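Local coordinates for protein 2-hydroxychromene-2-carboxylate isomerase (Pseudomonas putida, PDB 2IMD) that catalyses the reversible, glutathione-dependent isomerization of 2-hydroxychromene-2-carboxylate to trans-o-hydroxybenzylidenepyruvate in the bacterial breakdown of naphthalene, at residues A[7-12]-A[108-113]; A[11-16]-A[64-69]; A[35-40]-A[155-160]. One frame throughout, in Å; residues are numbered along the deposited sequence. Where two conformers were deposited one is given.

Contact 1. Residues A[7-12]-A[108-113]; sequences FDFLSP and VVFNAV. With GSH (glutathione), chain D.
Phe-9 CG is anti to its carbonyl carbon (chi1 -75°), a setting that carries the ring off the loop and up to helix 99-115, where Val-109 and Phe-110 receive it. Phe-110 answers with a chi1 of -97°, well off a staggered value, which lays its ring under the incoming edge. The two rings form an edge-to-face pair: their centroids are 4.8 Å apart, their planes 64° apart, and CD1 of Phe-9 stands above the middle of the Phe-110 ring. One face of Phe-9 is taken by Val-109, whose CG1 sits 3.5 Å from the ring centroid and almost on the ring normal, a CH-pi contact; CE2 of Phe-7 lies over the opposite face, nearer the rim. Phe-7 CD2 in turn lies 3.7 Å from Phe-110 CE2, with the planes inclined. Three phenylalanines thus make one aromatic cluster with Val-109 packed against it, and Met-89 of helix 87-92 adds to the cover on Phe-9.

The backbone that presents these rings is held locally. Asp-8 to Ser-11 is a type I turn, closed by Ser-11 N to Asp-8 O at 3.0 Å. An Asx turn overlaps it, Leu-10 N donating to Asp-8 OD1 at 3.0 Å, nearly straight but from above the carboxylate plane; OD1 is also bonded to Ser-86. Beyond the turn, Ser-11 OG lies 2.9 Å from glutathione SG2 and shares a hydrogen bond with Ser-14 OG. The cluster joins the loop after strand 2-7 to helix 99-115. Ser-11, the probable nucleophile, is the N-cap of helix 12-28, the first helix of the thioredoxin fold, a position consistent with the thiol site of DsbA-like members of the GST superfamily.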
loop_
_atom_site.group_PDB
_atom_site.type_symbol
_atom_site.label_atom_id
_atom_site.label_comp_id
_atom_site.label_asym_id
_atom_site.label_seq_id
_atom_site.Cartn_x
_atom_site.Cartn_y
_atom_site.Cartn_z
ATOM N N PHE A 7 1.245 -16.213 0.207
ATOM C CA PHE A 7 0.283 -15.670 1.126
ATOM C C PHE A 7 0.478 -16.324 2.509
ATOM O O PHE A 7 1.155 -17.339 2.603
ATOM C CB PHE A 7 -1.126 -15.974 0.665
ATOM C CG PHE A 7 -1.391 -17.465 0.617
ATOM C CD1 PHE A 7 -1.031 -18.221 -0.511
ATOM C CD2 PHE A 7 -1.963 -18.095 1.721
ATOM C CE1 PHE A 7 -1.249 -19.606 -0.557
ATOM C CE2 PHE A 7 -2.159 -19.502 1.721
ATOM C CZ PHE A 7 -1.822 -20.255 0.542
ATOM N N ASP A 8 -0.145 -15.719 3.539
ATOM C CA ASP A 8 -0.221 -16.254 4.904
ATOM C C ASP A 8 -1.686 -16.068 5.292
ATOM O O ASP A 8 -2.228 -14.992 5.049
ATOM C CB ASP A 8 0.710 -15.425 5.811
ATOM C CG ASP A 8 0.781 -15.973 7.265
ATOM O OD1 ASP A 8 -0.264 -16.486 7.764
ATOM O OD2 ASP A 8 1.846 -15.787 7.912
ATOM N N PHE A 9 -2.357 -17.092 5.813
ATOM C CA PHE A 9 -3.782 -16.963 6.114
ATOM C C PHE A 9 -4.112 -15.890 7.149
ATOM O O PHE A 9 -5.297 -15.563 7.304
ATOM C CB PHE A 9 -4.296 -18.314 6.572
ATOM C CG PHE A 9 -4.471 -19.304 5.439
ATOM C CD1 PHE A 9 -5.347 -19.038 4.391
ATOM C CD2 PHE A 9 -3.819 -20.543 5.470
ATOM C CE1 PHE A 9 -5.524 -19.996 3.327
ATOM C CE2 PHE A 9 -3.986 -21.509 4.416
ATOM C CZ PHE A 9 -4.844 -21.250 3.365
ATOM N N LEU A 10 -3.106 -15.392 7.891
ATOM C CA LEU A 10 -3.373 -14.281 8.832
ATOM C C LEU A 10 -3.619 -12.953 8.137
ATOM O O LEU A 10 -4.002 -11.971 8.810
ATOM C CB LEU A 10 -2.252 -14.119 9.875
ATOM C CG LEU A 10 -0.851 -13.736 9.488
ATOM C CD1 LEU A 10 -0.835 -12.379 8.874
ATOM C CD2 LEU A 10 -0.023 -13.652 10.800
ATOM N N SER A 11 -3.415 -12.914 6.815
ATOM C CA SER A 11 -3.342 -11.594 6.118
ATOM C C SER A 11 -4.697 -11.299 5.403
ATOM O O SER A 11 -5.044 -11.975 4.401
ATOM C CB SER A 11 -2.228 -11.688 5.062
ATOM O OG SER A 11 -2.315 -10.543 4.183
ATOM N N PRO A 12 -5.385 -10.218 5.790
ATOM C CA PRO A 12 -6.657 -9.914 5.132
ATOM C C PRO A 12 -6.402 -9.375 3.736
ATOM O O PRO A 12 -7.253 -9.532 2.808
ATOM C CB PRO A 12 -7.308 -8.850 6.031
ATOM C CG PRO A 12 -6.048 -8.145 6.723
ATOM C CD PRO A 12 -5.084 -9.327 6.931
ATOM N N VAL A 108 -11.288 -22.339 0.625
ATOM C CA VAL A 108 -12.146 -22.679 1.768
ATOM C C VAL A 108 -11.618 -22.067 3.060
ATOM O O VAL A 108 -12.388 -21.497 3.877
ATOM C CB VAL A 108 -12.234 -24.219 1.894
ATOM C CG1 VAL A 108 -12.934 -24.627 3.151
ATOM C CG2 VAL A 108 -13.034 -24.755 0.682
ATOM N N VAL A 109 -10.291 -22.120 3.231
ATOM C CA VAL A 109 -9.703 -21.648 4.465
ATOM C C VAL A 109 -9.827 -20.129 4.496
ATOM O O VAL A 109 -10.215 -19.548 5.501
ATOM C CB VAL A 109 -8.233 -22.128 4.635
ATOM C CG1 VAL A 109 -7.591 -21.522 5.869
ATOM C CG2 VAL A 109 -8.216 -23.659 4.757
ATOM N N PHE A 110 -9.443 -19.447 3.421
ATOM C CA PHE A 110 -9.622 -17.985 3.452
ATOM C C PHE A 110 -11.058 -17.545 3.680
ATOM O O PHE A 110 -11.306 -16.558 4.395
ATOM C CB PHE A 110 -9.106 -17.351 2.141
ATOM C CG PHE A 110 -7.697 -16.805 2.272
ATOM C CD1 PHE A 110 -7.356 -15.907 3.296
ATOM C CD2 PHE A 110 -6.738 -17.216 1.372
ATOM C CE1 PHE A 110 -6.077 -15.380 3.410
ATOM C CE2 PHE A 110 -5.433 -16.720 1.473
ATOM C CZ PHE A 110 -5.108 -15.832 2.540
ATOM N N ASN A 111 -12.013 -18.275 3.050
ATOM C CA ASN A 111 -13.394 -17.880 3.250
ATOM C C ASN A 111 -13.783 -18.071 4.710
ATOM O O ASN A 111 -14.531 -17.237 5.258
ATOM C CB ASN A 111 -14.419 -18.639 2.433
ATOM C CG ASN A 111 -15.825 -18.319 2.915
ATOM O OD1 ASN A 111 -16.504 -19.151 3.581
ATOM N ND2 ASN A 111 -16.225 -17.044 2.717
ATOM N N ALA A 112 -13.368 -19.195 5.303
ATOM C CA ALA A 112 -13.669 -19.444 6.734
ATOM C C ALA A 112 -13.103 -18.368 7.648
ATOM O O ALA A 112 -13.829 -17.754 8.447
ATOM C CB ALA A 112 -13.093 -20.789 7.106
ATOM N N VAL A 113 -11.797 -18.061 7.485
ATOM C CA VAL A 113 -11.092 -17.190 8.412
ATOM C C VAL A 113 -11.449 -15.705 8.206
ATOM O O VAL A 113 -11.850 -15.029 9.145
ATOM C CB VAL A 113 -9.555 -17.352 8.299
ATOM C CG1 VAL A 113 -8.826 -16.355 9.200
ATOM C CG2 VAL A 113 -9.158 -18.791 8.616
HETATM N N1 GSH D . -1.325 -1.878 0.203
HETATM C CA1 GSH D . -1.447 -3.315 0.376
HETATM C C1 GSH D . -2.519 -4.071 -0.253
HETATM O O11 GSH D . -2.537 -5.360 -0.294
HETATM O O12 GSH D . -3.475 -3.341 -0.513
HETATM C CB1 GSH D . -0.873 -3.772 1.723
HETATM C CG1 GSH D . -0.526 -5.231 1.979
HETATM C CD1 GSH D . -0.022 -5.456 3.388
HETATM O OE1 GSH D . -0.064 -4.488 4.269
HETATM N N2 GSH D . 0.469 -6.666 3.725
HETATM C CA2 GSH D . 1.026 -6.999 5.018
HETATM C C2 GSH D . 2.518 -7.079 4.898
HETATM O O2 GSH D . 3.084 -7.803 3.860
HETATM C CB2 GSH D . 0.382 -8.290 5.549
HETATM S SG2 GSH D . -1.448 -8.173 5.627
HETATM N N3 GSH D . 3.271 -6.437 5.793
HETATM C CA3 GSH D . 4.684 -6.459 5.523
HETATM C C3 GSH D . 5.178 -5.038 5.306
HETATM O O31 GSH D . 6.383 -4.912 4.944
HETATM O O32 GSH D . 4.445 -4.023 5.510
#

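Contact 2. Residues A[11-16]-A[64-69]; sequences SPFSYL and KVDLQR. With GSH (glutathione), chain D.
Leu-67 inserts between Pro-12, Phe-13 and Leu-16, and its two methyls divide the work. With CG trans to the carbonyl carbon (chi1 -73°) and an extended chi2, CD1 of Leu-67 meets Pro-12 CG at 3.7 Å while CD2 faces the Phe-13 ring. That second methyl is 3.7 Å from the ring centroid and not far from the ring normal, a CH-pi contact displaced toward the rim. Leu-67 CD2 also touches Leu-16 CD1 at 3.8 Å.

Phe-13 CG sits beside its own backbone N, which presents the other face of the ring to glutathione: CB1 of the cofactor lies over the ring centre, and Phe-13 CD1 is 3.3 Å from glutathione O11. This is the first helix of the thioredoxin fold meeting a helix of the inserted helical region; the short segments 12-16 and 64-69 run nearly parallel, at 10°, with axes 10.8 Å apart, a gap spanned by these side chains.

At the ring edge, near its plane, Asp-66 OD2 comes within 3.5 Å of Phe-13 CE1, the carboxylate plane turned 45° from the ring. The other oxygen of this carboxylate, OD1, forms a salt bridge with Arg-183 of the second subunit, an arginine that also binds glutathione.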
loop_
_atom_site.group_PDB
_atom_site.type_symbol
_atom_site.label_atom_id
_atom_site.label_comp_id
_atom_site.label_asym_id
_atom_site.label_seq_id
_atom_site.Cartn_x
_atom_site.Cartn_y
_atom_site.Cartn_z
ATOM N N SER A 11 -3.415 -12.914 6.815
ATOM C CA SER A 11 -3.342 -11.594 6.118
ATOM C C SER A 11 -4.697 -11.299 5.403
ATOM O O SER A 11 -5.044 -11.975 4.401
ATOM C CB SER A 11 -2.228 -11.688 5.062
ATOM O OG SER A 11 -2.315 -10.543 4.183
ATOM N N PRO A 12 -5.385 -10.218 5.790
ATOM C CA PRO A 12 -6.657 -9.914 5.132
ATOM C C PRO A 12 -6.402 -9.375 3.736
ATOM O O PRO A 12 -7.253 -9.532 2.808
ATOM C CB PRO A 12 -7.308 -8.850 6.031
ATOM C CG PRO A 12 -6.048 -8.145 6.723
ATOM C CD PRO A 12 -5.084 -9.327 6.931
ATOM N N PHE A 13 -5.230 -8.766 3.524
ATOM C CA PHE A 13 -4.993 -8.290 2.142
ATOM C C PHE A 13 -4.738 -9.496 1.204
ATOM O O PHE A 13 -5.009 -9.431 -0.013
ATOM C CB PHE A 13 -3.821 -7.321 2.088
ATOM C CG PHE A 13 -4.179 -5.988 2.688
ATOM C CD1 PHE A 13 -4.962 -5.079 1.941
ATOM C CD2 PHE A 13 -3.759 -5.643 3.951
ATOM C CE1 PHE A 13 -5.353 -3.846 2.484
ATOM C CE2 PHE A 13 -4.098 -4.388 4.485
ATOM C CZ PHE A 13 -4.880 -3.486 3.747
ATOM N N SER A 14 -4.187 -10.580 1.757
ATOM C CA SER A 14 -4.095 -11.858 1.031
ATOM C C SER A 14 -5.446 -12.509 0.740
ATOM O O SER A 14 -5.612 -13.156 -0.292
ATOM C CB SER A 14 -3.153 -12.835 1.798
ATOM O OG SER A 14 -1.824 -12.326 1.882
ATOM N N TYR A 15 -6.401 -12.354 1.664
ATOM C CA TYR A 15 -7.720 -12.853 1.439
ATOM C C TYR A 15 -8.273 -12.160 0.186
ATOM O O TYR A 15 -8.863 -12.797 -0.713
ATOM C CB TYR A 15 -8.588 -12.487 2.646
ATOM C CG TYR A 15 -10.100 -12.579 2.398
ATOM C CD1 TYR A 15 -10.711 -13.783 2.111
ATOM C CD2 TYR A 15 -10.904 -11.455 2.568
ATOM C CE1 TYR A 15 -12.093 -13.889 1.986
ATOM C CE2 TYR A 15 -12.311 -11.522 2.415
ATOM C CZ TYR A 15 -12.894 -12.754 2.112
ATOM O OH TYR A 15 -14.286 -12.898 1.980
ATOM N N LEU A 16 -8.125 -10.818 0.185
ATOM C CA LEU A 16 -8.629 -10.083 -0.963
ATOM C C LEU A 16 -7.906 -10.508 -2.264
ATOM O O LEU A 16 -8.561 -10.704 -3.309
ATOM C CB LEU A 16 -8.409 -8.583 -0.830
ATOM C CG LEU A 16 -9.258 -7.971 0.296
ATOM C CD1 LEU A 16 -8.723 -6.535 0.540
ATOM C CD2 LEU A 16 -10.762 -7.969 -0.033
ATOM N N LYS A 64 -8.930 -1.199 8.640
ATOM C CA LYS A 64 -10.220 -1.881 8.673
ATOM C C LYS A 64 -11.165 -1.208 7.644
ATOM O O LYS A 64 -11.937 -1.889 6.887
ATOM C CB LYS A 64 -10.813 -1.851 10.070
ATOM C CG LYS A 64 -10.057 -2.791 11.009
ATOM C CD LYS A 64 -10.606 -2.760 12.406
ATOM C CE LYS A 64 -10.008 -3.903 13.177
ATOM N NZ LYS A 64 -10.353 -3.739 14.626
ATOM N N VAL A 65 -11.082 0.125 7.561
ATOM C CA VAL A 65 -11.920 0.816 6.582
ATOM C C VAL A 65 -11.468 0.507 5.172
ATOM O O VAL A 65 -12.291 0.206 4.252
ATOM C CB VAL A 65 -11.967 2.362 6.817
ATOM C CG1 VAL A 65 -12.723 2.993 5.672
ATOM C CG2 VAL A 65 -12.632 2.616 8.134
ATOM N N ASP A 66 -10.149 0.555 4.934
ATOM C CA ASP A 66 -9.636 0.197 3.600
ATOM C C ASP A 66 -10.103 -1.214 3.209
ATOM O O ASP A 66 -10.637 -1.461 2.101
ATOM C CB ASP A 66 -8.091 0.225 3.603
ATOM C CG ASP A 66 -7.486 0.102 2.201
ATOM O OD1 ASP A 66 -8.057 0.650 1.207
ATOM O OD2 ASP A 66 -6.412 -0.533 2.093
ATOM N N LEU A 67 -9.936 -2.149 4.126
ATOM C CA LEU A 67 -10.348 -3.544 3.860
ATOM C C LEU A 67 -11.858 -3.638 3.514
ATOM O O LEU A 67 -12.231 -4.343 2.561
ATOM C CB LEU A 67 -10.066 -4.364 5.111
ATOM C CG LEU A 67 -8.546 -4.563 5.206
ATOM C CD1 LEU A 67 -8.217 -5.121 6.540
ATOM C CD2 LEU A 67 -8.067 -5.580 4.133
ATOM N N GLN A 68 -12.712 -2.940 4.277
ATOM C CA GLN A 68 -14.186 -2.937 3.889
ATOM C C GLN A 68 -14.446 -2.332 2.501
ATOM O O GLN A 68 -15.334 -2.769 1.731
ATOM C CB GLN A 68 -15.020 -2.254 4.951
ATOM C CG GLN A 68 -14.971 -3.021 6.280
ATOM C CD GLN A 68 -15.431 -4.512 6.185
ATOM O OE1 GLN A 68 -14.780 -5.409 6.791
ATOM N NE2 GLN A 68 -16.523 -4.784 5.438
ATOM N N ARG A 69 -13.702 -1.267 2.194
ATOM C CA ARG A 69 -13.886 -0.688 0.878
ATOM C C ARG A 69 -13.569 -1.693 -0.222
ATOM O O ARG A 69 -14.346 -1.833 -1.202
ATOM C CB ARG A 69 -13.002 0.543 0.741
ATOM C CG ARG A 69 -13.476 1.680 1.539
ATOM C CD ARG A 69 -12.411 2.818 1.641
ATOM N NE ARG A 69 -12.964 4.001 2.324
ATOM C CZ ARG A 69 -12.197 4.911 2.926
ATOM N NH1 ARG A 69 -10.843 4.780 2.866
ATOM N NH2 ARG A 69 -12.765 5.967 3.529
HETATM N N1 GSH D . -1.325 -1.878 0.203
HETATM C CA1 GSH D . -1.447 -3.315 0.376
HETATM C C1 GSH D . -2.519 -4.071 -0.253
HETATM O O11 GSH D . -2.537 -5.360 -0.294
HETATM O O12 GSH D . -3.475 -3.341 -0.513
HETATM C CB1 GSH D . -0.873 -3.772 1.723
HETATM C CG1 GSH D . -0.526 -5.231 1.979
HETATM C CD1 GSH D . -0.022 -5.456 3.388
HETATM O OE1 GSH D . -0.064 -4.488 4.269
HETATM N N2 GSH D . 0.469 -6.666 3.725
HETATM C CA2 GSH D . 1.026 -6.999 5.018
HETATM C C2 GSH D . 2.518 -7.079 4.898
HETATM O O2 GSH D . 3.084 -7.803 3.860
HETATM C CB2 GSH D . 0.382 -8.290 5.549
HETATM S SG2 GSH D . -1.448 -8.173 5.627
HETATM N N3 GSH D . 3.271 -6.437 5.793
HETATM C CA3 GSH D . 4.684 -6.459 5.523
HETATM C C3 GSH D . 5.178 -5.038 5.306
HETATM O O31 GSH D . 6.383 -4.912 4.944
HETATM O O32 GSH D . 4.445 -4.023 5.510
#

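Contact 3. Residues A[35-40]-A[155-160]; sequences NAIDLA and EQTHAA
Ile-37 and Thr-157 bury the most surface here, and they are also where the backbones come nearest, with CA atoms 4.7 Å apart. Thr-157 OG1 accepts a hydrogen bond from Asp-38 N at 3.1 Å with an N-H...O angle of 159°. The same hydroxyl is bonded to Tyr-153 O one turn earlier in helix 147-162, so a loop amide and a helix carbonyl both engage it. Since OG1 of Thr-157 also lies 3.5 Å from Ile-37 CA, the loop backbone rests directly on the threonine.

Ile-37 spreads its branches along the helix. Its CG1 falls between the backbone N and carbonyl carbon (chi1 60°), and an extended chi2 carries Ile-37 CD1 to Ala-160 CB, 3.8 Å away, while Ile-37 CG2 leans on the backbone at Gln-156 O, 3.7 Å off. Helix 147-162 thereby packs on the end of edge strand 31-36 and on the turn leading into helix 39-46, part of the alpha/beta layering of the thioredoxin fold; Tyr-6 of the neighbouring strand and Val-168, a glutathione-binding residue, continue the apolar surface round Ile-37.

Gln-156 is third in buried surface; its bent chain crosses that of Asn-35 at about a right angle, the amide planes 20° apart. ND2 of that asparagine bonds to Phe-5 O on the next strand. Asp-38, whose amide Thr-157 holds, occupies the N-cap of helix 39-46: Asp-38 OD1 accepts a weak, bent bond from Ala-40 N at 2.9 Å, and OD2 forms a salt bridge with Arg-41.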
loop_
_atom_site.group_PDB
_atom_site.type_symbol
_atom_site.label_atom_id
_atom_site.label_comp_id
_atom_site.label_asym_id
_atom_site.label_seq_id
_atom_site.Cartn_x
_atom_site.Cartn_y
_atom_site.Cartn_z
ATOM N N ASN A 35 1.700 -20.697 -2.556
ATOM C CA ASN A 35 2.774 -20.837 -1.589
ATOM C C ASN A 35 2.336 -20.266 -0.239
ATOM O O ASN A 35 2.252 -19.039 -0.125
ATOM C CB ASN A 35 4.038 -20.088 -2.086
ATOM C CG ASN A 35 4.544 -20.644 -3.387
ATOM O OD1 ASN A 35 5.208 -21.700 -3.418
ATOM N ND2 ASN A 35 4.212 -19.977 -4.485
ATOM N N ALA A 36 1.986 -21.115 0.760
ATOM C CA ALA A 36 1.669 -20.624 2.098
ATOM C C ALA A 36 3.006 -20.432 2.823
ATOM O O ALA A 36 3.832 -21.367 2.919
ATOM C CB ALA A 36 0.813 -21.646 2.833
ATOM N N ILE A 37 3.250 -19.236 3.355
ATOM C CA ILE A 37 4.521 -18.952 4.042
ATOM C C ILE A 37 4.297 -18.180 5.335
ATOM O O ILE A 37 3.212 -17.630 5.574
ATOM C CB ILE A 37 5.499 -18.100 3.139
ATOM C CG1 ILE A 37 4.828 -16.750 2.793
ATOM C CG2 ILE A 37 5.867 -18.863 1.829
ATOM C CD1 ILE A 37 5.830 -15.752 1.997
ATOM N N ASP A 38 5.338 -18.145 6.155
ATOM C CA ASP A 38 5.279 -17.493 7.464
ATOM C C ASP A 38 5.672 -16.011 7.356
ATOM O O ASP A 38 6.877 -15.666 7.270
ATOM C CB ASP A 38 6.208 -18.210 8.447
ATOM C CG ASP A 38 6.027 -17.762 9.887
ATOM O OD1 ASP A 38 5.504 -16.672 10.156
ATOM O OD2 ASP A 38 6.574 -18.470 10.778
ATOM N N LEU A 39 4.654 -15.140 7.355
ATOM C CA LEU A 39 4.955 -13.714 7.257
ATOM C C LEU A 39 5.912 -13.259 8.385
ATOM O O LEU A 39 6.807 -12.453 8.176
ATOM C CB LEU A 39 3.629 -12.965 7.400
ATOM C CG LEU A 39 3.578 -11.497 6.977
ATOM C CD1 LEU A 39 2.499 -10.638 7.653
ATOM C CD2 LEU A 39 4.694 -10.769 6.236
ATOM N N ALA A 40 5.743 -13.808 9.608
ATOM C CA ALA A 40 6.603 -13.380 10.711
ATOM C C ALA A 40 8.043 -13.674 10.425
ATOM O O ALA A 40 8.894 -12.838 10.685
ATOM C CB ALA A 40 6.173 -14.026 12.067
ATOM N N GLU A 155 10.559 -24.912 4.337
ATOM C CA GLU A 155 11.229 -24.921 3.013
ATOM C C GLU A 155 10.651 -23.837 2.116
ATOM O O GLU A 155 11.406 -23.056 1.475
ATOM C CB GLU A 155 11.089 -26.301 2.333
ATOM C CG GLU A 155 11.900 -27.334 3.042
ATOM C CD GLU A 155 11.684 -28.743 2.475
ATOM O OE1 GLU A 155 10.833 -28.924 1.557
ATOM O OE2 GLU A 155 12.366 -29.671 2.977
ATOM N N GLN A 156 9.333 -23.726 2.107
ATOM C CA GLN A 156 8.713 -22.763 1.205
ATOM C C GLN A 156 8.927 -21.361 1.718
ATOM O O GLN A 156 9.117 -20.429 0.938
ATOM C CB GLN A 156 7.211 -23.030 1.062
ATOM C CG GLN A 156 6.951 -24.348 0.287
ATOM C CD GLN A 156 7.708 -24.371 -1.029
ATOM O OE1 GLN A 156 7.517 -23.524 -1.902
ATOM N NE2 GLN A 156 8.603 -25.323 -1.153
ATOM N N THR A 157 8.916 -21.187 3.028
ATOM C CA THR A 157 9.126 -19.832 3.535
ATOM C C THR A 157 10.536 -19.406 3.168
ATOM O O THR A 157 10.797 -18.254 2.777
ATOM C CB THR A 157 8.950 -19.792 5.051
ATOM O OG1 THR A 157 7.569 -20.122 5.328
ATOM C CG2 THR A 157 9.278 -18.455 5.600
ATOM N N HIS A 158 11.477 -20.339 3.338
ATOM C CA HIS A 158 12.866 -20.046 2.992
ATOM C C HIS A 158 13.030 -19.697 1.516
ATOM O O HIS A 158 13.754 -18.745 1.174
ATOM C CB HIS A 158 13.780 -21.232 3.332
ATOM C CG HIS A 158 15.216 -20.857 3.195
ATOM N ND1 HIS A 158 15.949 -21.149 2.067
ATOM C CD2 HIS A 158 16.017 -20.107 3.991
ATOM C CE1 HIS A 158 17.170 -20.651 2.199
ATOM N NE2 HIS A 158 17.236 -20.010 3.356
ATOM N N ALA A 159 12.363 -20.454 0.622
ATOM C CA ALA A 159 12.437 -20.217 -0.854
ATOM C C ALA A 159 11.876 -18.833 -1.169
ATOM O O ALA A 159 12.435 -18.092 -1.990
ATOM C CB ALA A 159 11.673 -21.307 -1.622
ATOM N N ALA A 160 10.815 -18.450 -0.452
ATOM C CA ALA A 160 10.288 -17.088 -0.611
ATOM C C ALA A 160 11.282 -15.978 -0.203
ATOM O O ALA A 160 11.422 -14.944 -0.880
ATOM C CB ALA A 160 8.957 -16.937 0.166
#

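How the contacts relate
Contacts 1 and 2 share Ser-11 and Pro-12, lie about 11 Å apart centre to centre, and both touch glutathione. They join directly through Phe-110, whose CE1 packs on Tyr-15 N at 3.5 Å and whose CZ meets Ser-14 CB. Contact 3 is about 15 Å from contact 1, centre to centre, yet the two are coupled by backbone and side chain: Phe-7 O lies 2.9 Å from Ile-37 N, and Asp-8 OD2 lies 2.9 Å from Leu-39 N, both probable hydrogen bonds. Contacts 2 and 3 do not touch; their centres stand about 21 Å apart on opposite sides of the chain's centre. Segment 7-12 joins the cofactor side to segment 35-40, which in turn packs on helix 147-162.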